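Pantothenate kinase (Coxiella burnetii, PDB 3TQC) catalyses the ATP-dependent phosphorylation of (R)-pantothenate to (R)-4'-phosphopantothenate, the first step of coenzyme A biosynthesis. Local coordinates at residues Pro89-Ile94 with Ala166-Gln171; Asp121-Glu126 with Gln196-Ile201. One frame throughout, in Å; residues are numbered along the deposited sequence.

Contact 1 (Pro89-Ile94 with Ala166-Gln171)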
loop_
_atom_site.group_PDB
_atom_site.type_symbol
_atom_site.label_atom_id
_atom_site.label_comp_id
_atom_site.label_asym_id
_atom_site.label_seq_id
_atom_site.Cartn_x
_atom_site.Cartn_y
_atom_site.Cartn_z
ATOM N N PRO B 89 19.260 -13.198 -1.698
ATOM C CA PRO B 89 19.536 -11.930 -2.339
ATOM C C PRO B 89 18.323 -11.022 -2.323
ATOM O O PRO B 89 17.209 -11.462 -2.026
ATOM C CB PRO B 89 19.887 -12.324 -3.770
ATOM C CG PRO B 89 19.281 -13.654 -3.987
ATOM C CD PRO B 89 18.990 -14.275 -2.661
ATOM N N LYS B 90 18.555 -9.759 -2.641
ATOM C CA LYS B 90 17.468 -8.811 -2.835
ATOM C C LYS B 90 16.528 -9.214 -3.966
ATOM O O LYS B 90 16.873 -9.974 -4.869
ATOM C CB LYS B 90 18.012 -7.413 -3.116
ATOM C CG LYS B 90 18.616 -7.241 -4.509
ATOM C CD LYS B 90 19.394 -5.928 -4.615
ATOM C CE LYS B 90 19.971 -5.734 -6.021
ATOM N NZ LYS B 90 18.960 -5.163 -6.972
ATOM N N VAL B 91 15.328 -8.674 -3.889
ATOM C CA VAL B 91 14.369 -8.748 -4.953
ATOM C C VAL B 91 14.333 -7.327 -5.560
ATOM O O VAL B 91 14.866 -6.386 -4.957
ATOM C CB VAL B 91 12.978 -9.156 -4.420
ATOM C CG1 VAL B 91 12.973 -10.597 -4.010
ATOM C CG2 VAL B 91 12.568 -8.281 -3.272
ATOM N N PRO B 92 13.690 -7.166 -6.730
ATOM C CA PRO B 92 13.718 -5.873 -7.406
ATOM C C PRO B 92 12.863 -4.826 -6.707
ATOM O O PRO B 92 11.874 -5.139 -6.046
ATOM C CB PRO B 92 13.144 -6.184 -8.800
ATOM C CG PRO B 92 13.284 -7.669 -8.961
ATOM C CD PRO B 92 13.015 -8.180 -7.551
ATOM N N TYR B 93 13.286 -3.589 -6.842
ATOM C CA TYR B 93 12.497 -2.457 -6.440
ATOM C C TYR B 93 11.517 -2.200 -7.580
ATOM O O TYR B 93 11.936 -2.120 -8.720
ATOM C CB TYR B 93 13.408 -1.255 -6.232
ATOM C CG TYR B 93 12.732 -0.130 -5.517
ATOM C CD1 TYR B 93 12.802 -0.021 -4.146
ATOM C CD2 TYR B 93 12.024 0.841 -6.220
ATOM C CE1 TYR B 93 12.179 1.006 -3.491
ATOM C CE2 TYR B 93 11.391 1.857 -5.577
ATOM C CZ TYR B 93 11.484 1.951 -4.210
ATOM O OH TYR B 93 10.852 2.979 -3.556
ATOM N N ILE B 94 10.226 -2.104 -7.284
ATOM C CA ILE B 94 9.222 -1.940 -8.331
ATOM C C ILE B 94 8.537 -0.599 -8.210
ATOM O O ILE B 94 7.976 -0.278 -7.164
ATOM C CB ILE B 94 8.159 -3.029 -8.291
ATOM C CG1 ILE B 94 8.805 -4.417 -8.381
ATOM C CG2 ILE B 94 7.184 -2.833 -9.430
ATOM C CD1 ILE B 94 7.832 -5.521 -8.804
ATOM N N ALA B 166 5.803 -13.477 -8.191
ATOM C CA ALA B 166 6.995 -14.213 -8.573
ATOM C C ALA B 166 8.226 -13.300 -8.552
ATOM O O ALA B 166 9.297 -13.689 -8.086
ATOM C CB ALA B 166 6.810 -14.833 -9.923
ATOM N N ILE B 167 8.070 -12.077 -9.038
ATOM C CA ILE B 167 9.200 -11.155 -9.075
ATOM C C ILE B 167 9.637 -10.828 -7.651
ATOM O O ILE B 167 10.816 -10.850 -7.341
ATOM C CB ILE B 167 8.883 -9.903 -9.898
ATOM C CG1 ILE B 167 8.746 -10.293 -11.377
ATOM C CG2 ILE B 167 9.987 -8.855 -9.756
ATOM C CD1 ILE B 167 8.230 -9.193 -12.257
ATOM N N LYS B 168 8.668 -10.591 -6.781
ATOM C CA LYS B 168 8.928 -10.190 -5.413
ATOM C C LYS B 168 9.262 -11.372 -4.542
ATOM O O LYS B 168 9.546 -11.203 -3.353
ATOM C CB LYS B 168 7.730 -9.426 -4.845
ATOM C CG LYS B 168 7.711 -7.944 -5.260
ATOM C CD LYS B 168 8.930 -7.198 -4.725
ATOM C CE LYS B 168 8.688 -5.706 -4.640
ATOM N NZ LYS B 168 9.865 -4.998 -4.104
ATOM N N SER B 169 9.231 -12.564 -5.133
ATOM C CA SER B 169 9.707 -13.766 -4.485
ATOM C C SER B 169 11.148 -14.100 -4.894
ATOM O O SER B 169 11.738 -15.006 -4.351
ATOM C CB SER B 169 8.795 -14.924 -4.819
ATOM O OG SER B 169 7.490 -14.654 -4.401
ATOM N N GLY B 170 11.713 -13.366 -5.845
ATOM C CA GLY B 170 13.090 -13.598 -6.275
ATOM C C GLY B 170 13.215 -14.564 -7.434
ATOM O O GLY B 170 14.338 -14.931 -7.811
ATOM N N GLN B 171 12.074 -14.956 -8.008
ATOM C CA GLN B 171 12.029 -15.926 -9.099
ATOM C C GLN B 171 12.752 -15.428 -10.348
ATOM O O GLN B 171 12.637 -14.278 -10.729
ATOM C CB GLN B 171 10.579 -16.250 -9.457
ATOM C CG GLN B 171 10.380 -17.320 -10.544
ATOM C CD GLN B 171 8.902 -17.752 -10.664
ATOM O OE1 GLN B 171 8.149 -17.730 -9.676
ATOM N NE2 GLN B 171 8.485 -18.126 -11.875
#

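Contact 2 (Asp121-Glu126 with Gln196-Ile201)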
loop_
_atom_site.group_PDB
_atom_site.type_symbol
_atom_site.label_atom_id
_atom_site.label_comp_id
_atom_site.label_asym_id
_atom_site.label_seq_id
_atom_site.Cartn_x
_atom_site.Cartn_y
_atom_site.Cartn_z
ATOM N N ASP B 121 24.324 1.369 -9.066
ATOM C CA ASP B 121 23.637 0.522 -8.080
ATOM C C ASP B 121 22.421 -0.174 -8.659
ATOM O O ASP B 121 21.914 -1.102 -8.050
ATOM C CB ASP B 121 23.204 1.309 -6.834
ATOM C CG ASP B 121 24.370 1.607 -5.893
ATOM O OD1 ASP B 121 25.463 1.036 -6.092
ATOM O OD2 ASP B 121 24.190 2.420 -4.959
ATOM N N HIS B 122 21.936 0.276 -9.810
ATOM C CA HIS B 122 20.760 -0.334 -10.391
ATOM C C HIS B 122 20.672 -0.179 -11.899
ATOM O O HIS B 122 19.723 0.376 -12.420
ATOM C CB HIS B 122 19.504 0.164 -9.682
ATOM C CG HIS B 122 19.413 1.645 -9.548
ATOM N ND1 HIS B 122 19.134 2.476 -10.615
ATOM C CD2 HIS B 122 19.521 2.446 -8.463
ATOM C CE1 HIS B 122 19.094 3.726 -10.191
ATOM N NE2 HIS B 122 19.327 3.736 -8.891
ATOM N N PRO B 123 21.668 -0.717 -12.620
ATOM C CA PRO B 123 21.711 -0.565 -14.070
ATOM C C PRO B 123 20.676 -1.408 -14.798
ATOM O O PRO B 123 20.403 -1.142 -15.968
ATOM C CB PRO B 123 23.112 -1.071 -14.417
ATOM C CG PRO B 123 23.353 -2.139 -13.429
ATOM C CD PRO B 123 22.706 -1.654 -12.152
ATOM N N ASN B 124 20.123 -2.420 -14.128
ATOM C CA ASN B 124 19.193 -3.341 -14.777
ATOM C C ASN B 124 17.766 -2.933 -14.500
ATOM O O ASN B 124 17.264 -3.099 -13.390
ATOM C CB ASN B 124 19.456 -4.775 -14.341
ATOM C CG ASN B 124 20.794 -5.274 -14.825
ATOM O OD1 ASN B 124 21.218 -4.936 -15.927
ATOM N ND2 ASN B 124 21.475 -6.075 -14.005
ATOM N N VAL B 125 17.129 -2.354 -15.510
ATOM C CA VAL B 125 15.808 -1.787 -15.324
ATOM C C VAL B 125 14.861 -2.329 -16.363
ATOM O O VAL B 125 15.162 -2.279 -17.548
ATOM C CB VAL B 125 15.858 -0.255 -15.381
ATOM C CG1 VAL B 125 14.505 0.348 -14.954
ATOM C CG2 VAL B 125 16.980 0.243 -14.475
ATOM N N GLU B 126 13.718 -2.840 -15.910
ATOM C CA GLU B 126 12.721 -3.428 -16.811
ATOM C C GLU B 126 11.381 -2.764 -16.697
ATOM O O GLU B 126 11.010 -2.290 -15.635
ATOM C CB GLU B 126 12.529 -4.914 -16.534
ATOM C CG GLU B 126 13.773 -5.710 -16.728
ATOM C CD GLU B 126 14.146 -5.916 -18.180
ATOM O OE1 GLU B 126 13.647 -5.206 -19.085
ATOM O OE2 GLU B 126 14.977 -6.804 -18.424
ATOM N N GLN B 196 15.014 -10.825 -12.483
ATOM C CA GLN B 196 15.519 -10.149 -11.279
ATOM C C GLN B 196 16.371 -8.922 -11.576
ATOM O O GLN B 196 17.499 -8.824 -11.124
ATOM C CB GLN B 196 16.250 -11.134 -10.362
ATOM C CG GLN B 196 15.313 -12.170 -9.783
ATOM C CD GLN B 196 14.285 -11.570 -8.838
ATOM O OE1 GLN B 196 13.076 -11.772 -9.000
ATOM N NE2 GLN B 196 14.760 -10.850 -7.834
ATOM N N PRO B 197 15.811 -7.967 -12.330
ATOM C CA PRO B 197 16.531 -6.723 -12.548
ATOM C C PRO B 197 16.579 -5.969 -11.226
ATOM O O PRO B 197 16.027 -6.424 -10.225
ATOM C CB PRO B 197 15.639 -5.988 -13.530
ATOM C CG PRO B 197 14.261 -6.427 -13.148
ATOM C CD PRO B 197 14.394 -7.858 -12.744
ATOM N N ASP B 198 17.229 -4.824 -11.210
ATOM C CA ASP B 198 17.298 -4.048 -9.998
ATOM C C ASP B 198 16.001 -3.291 -9.807
ATOM O O ASP B 198 15.569 -3.056 -8.686
ATOM C CB ASP B 198 18.472 -3.086 -10.093
ATOM C CG ASP B 198 19.775 -3.809 -10.247
ATOM O OD1 ASP B 198 20.145 -4.516 -9.271
ATOM O OD2 ASP B 198 20.394 -3.691 -11.339
ATOM N N ILE B 199 15.391 -2.904 -10.923
ATOM C CA ILE B 199 14.173 -2.113 -10.909
ATOM C C ILE B 199 13.207 -2.639 -11.950
ATOM O O ILE B 199 13.607 -2.985 -13.076
ATOM C CB ILE B 199 14.467 -0.634 -11.205
ATOM C CG1 ILE B 199 15.405 -0.048 -10.128
ATOM C CG2 ILE B 199 13.162 0.150 -11.338
ATOM C CD1 ILE B 199 15.921 1.380 -10.453
ATOM N N VAL B 200 11.938 -2.735 -11.557
ATOM C CA VAL B 200 10.875 -3.011 -12.486
ATOM C C VAL B 200 9.989 -1.790 -12.492
ATOM O O VAL B 200 9.558 -1.323 -11.435
ATOM C CB VAL B 200 10.044 -4.236 -12.054
ATOM C CG1 VAL B 200 8.838 -4.410 -12.976
ATOM C CG2 VAL B 200 10.930 -5.492 -12.027
ATOM N N ILE B 201 9.736 -1.236 -13.668
ATOM C CA ILE B 201 8.787 -0.152 -13.777
ATOM C C ILE B 201 7.506 -0.807 -14.240
ATOM O O ILE B 201 7.462 -1.390 -15.312
ATOM C CB ILE B 201 9.247 0.937 -14.763
ATOM C CG1 ILE B 201 10.469 1.678 -14.209
ATOM C CG2 ILE B 201 8.112 1.935 -15.047
ATOM C CD1 ILE B 201 11.195 2.518 -15.236
HETATM O O HOH W 1 20.440 -7.250 -11.754
#

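Contact 1 (Pro89-Ile94 with Ala166-Gln171)
K168 reaches from the last turn of helix 157-168 to the backbone of P92. Its CB starts off pointing away from 89-94, and a bend at chi2 (-63°) turns CD back. CD lies 4.1 Å from CG2 of V91, with the two side chains crossing at about a right angle. CE packs 4.0 Å from I94 CG1; here the chains slide past each other in opposite directions. NZ then donates to P92 O at 2.8 Å. It lies in the carbonyl plane, with a C=O...N angle of 160°. K168 is buried, and its NZ has a second partner, a salt bridge to D228.

V91 faces the turn that ends the helix. Its CG1 lies 3.5 Å from K168 O and 3.6 Å from G170 N. Next along 89-94, CG of the P92 ring meets CG2 of I167 at 3.6 Å, and CD1 of I94 meets the same methyl at 4.1 Å. V91 also packs on K320 of the second subunit.

G170 has positive phi, and the amides of G170 and Q171 bond back into the last turn. The helix end is thus a Schellman motif, set against the entry to strand 93-99 of the P-loop kinase core.

Contact 2 (Asp121-Glu126 with Gln196-Ile201)
H122 carries CG between its backbone N and carbonyl carbon (chi1 50°), and I199 carries CG1 anti to its carbonyl carbon (chi1 -61°). CD1 of I199 sits over one face of the imidazole, 3.8 Å from the ring centroid and 30° off its normal, a CH-pi contact. NE2 of H122 is held outside the contact by S67 of helix 52-84. CB of H122 also touches CB of D198 at 3.4 Å.

The D198 carboxylate lies beside the 123-124 backbone. OD2 accepts from N124 N at 3.1 Å through its anti lone pair. OD1 has its partner in K90, outside the contact. The side-chain amide of N124 and the carboxylate of D198 lie nearly parallel but in offset planes, and no hydrogen bond joins them. ND2 of N124 instead donates to a water.

N124 O is gripped by two amides. I199 N approaches nearly along the C=O axis, while D198 N is tilted from the carbonyl plane. Regular parallel pairing follows, with E126 N bonded to I199 O at 2.8 Å and I201 N bonded to E126 O at 2.6 Å.

V125 and I199 put their side chains on one face of the sheet, side by side. CG1 of V125 lies 3.9 Å from I199 CG2 and also touches CD1 of I201. On the other face, CG of E126 rests 3.7 Å from CG of the P197 ring.

This is the start of a parallel strand pair in the P-loop kinase sheet, with 125-129 the outermost strand on this side within the chain. Helix 105-116, which packs on I199 and I201 of strand 199-203, begins at the P-loop (G99-S106), which holds ADP in this structure.

How the contacts relate
The two contacts share the mixed sheet of the core, in whose parallel part strands 93-99 and 199-203 are neighbours. Contact 1 is buried and sets a helix end against the entry to strand 93-99; it also lies within reach of the second subunit. Contact 2 is partly buried. It pairs two strands, and no other chain of the assembly touches it. Their chemistry differs accordingly. Contact 1 relies on apolar packing and a single hydrogen bond from a lysine, whereas contact 2 has four backbone hydrogen bonds and one to a carboxylate. They meet directly: a salt bridge joins K90 to D198, and Y93 O probably accepts from V200 N.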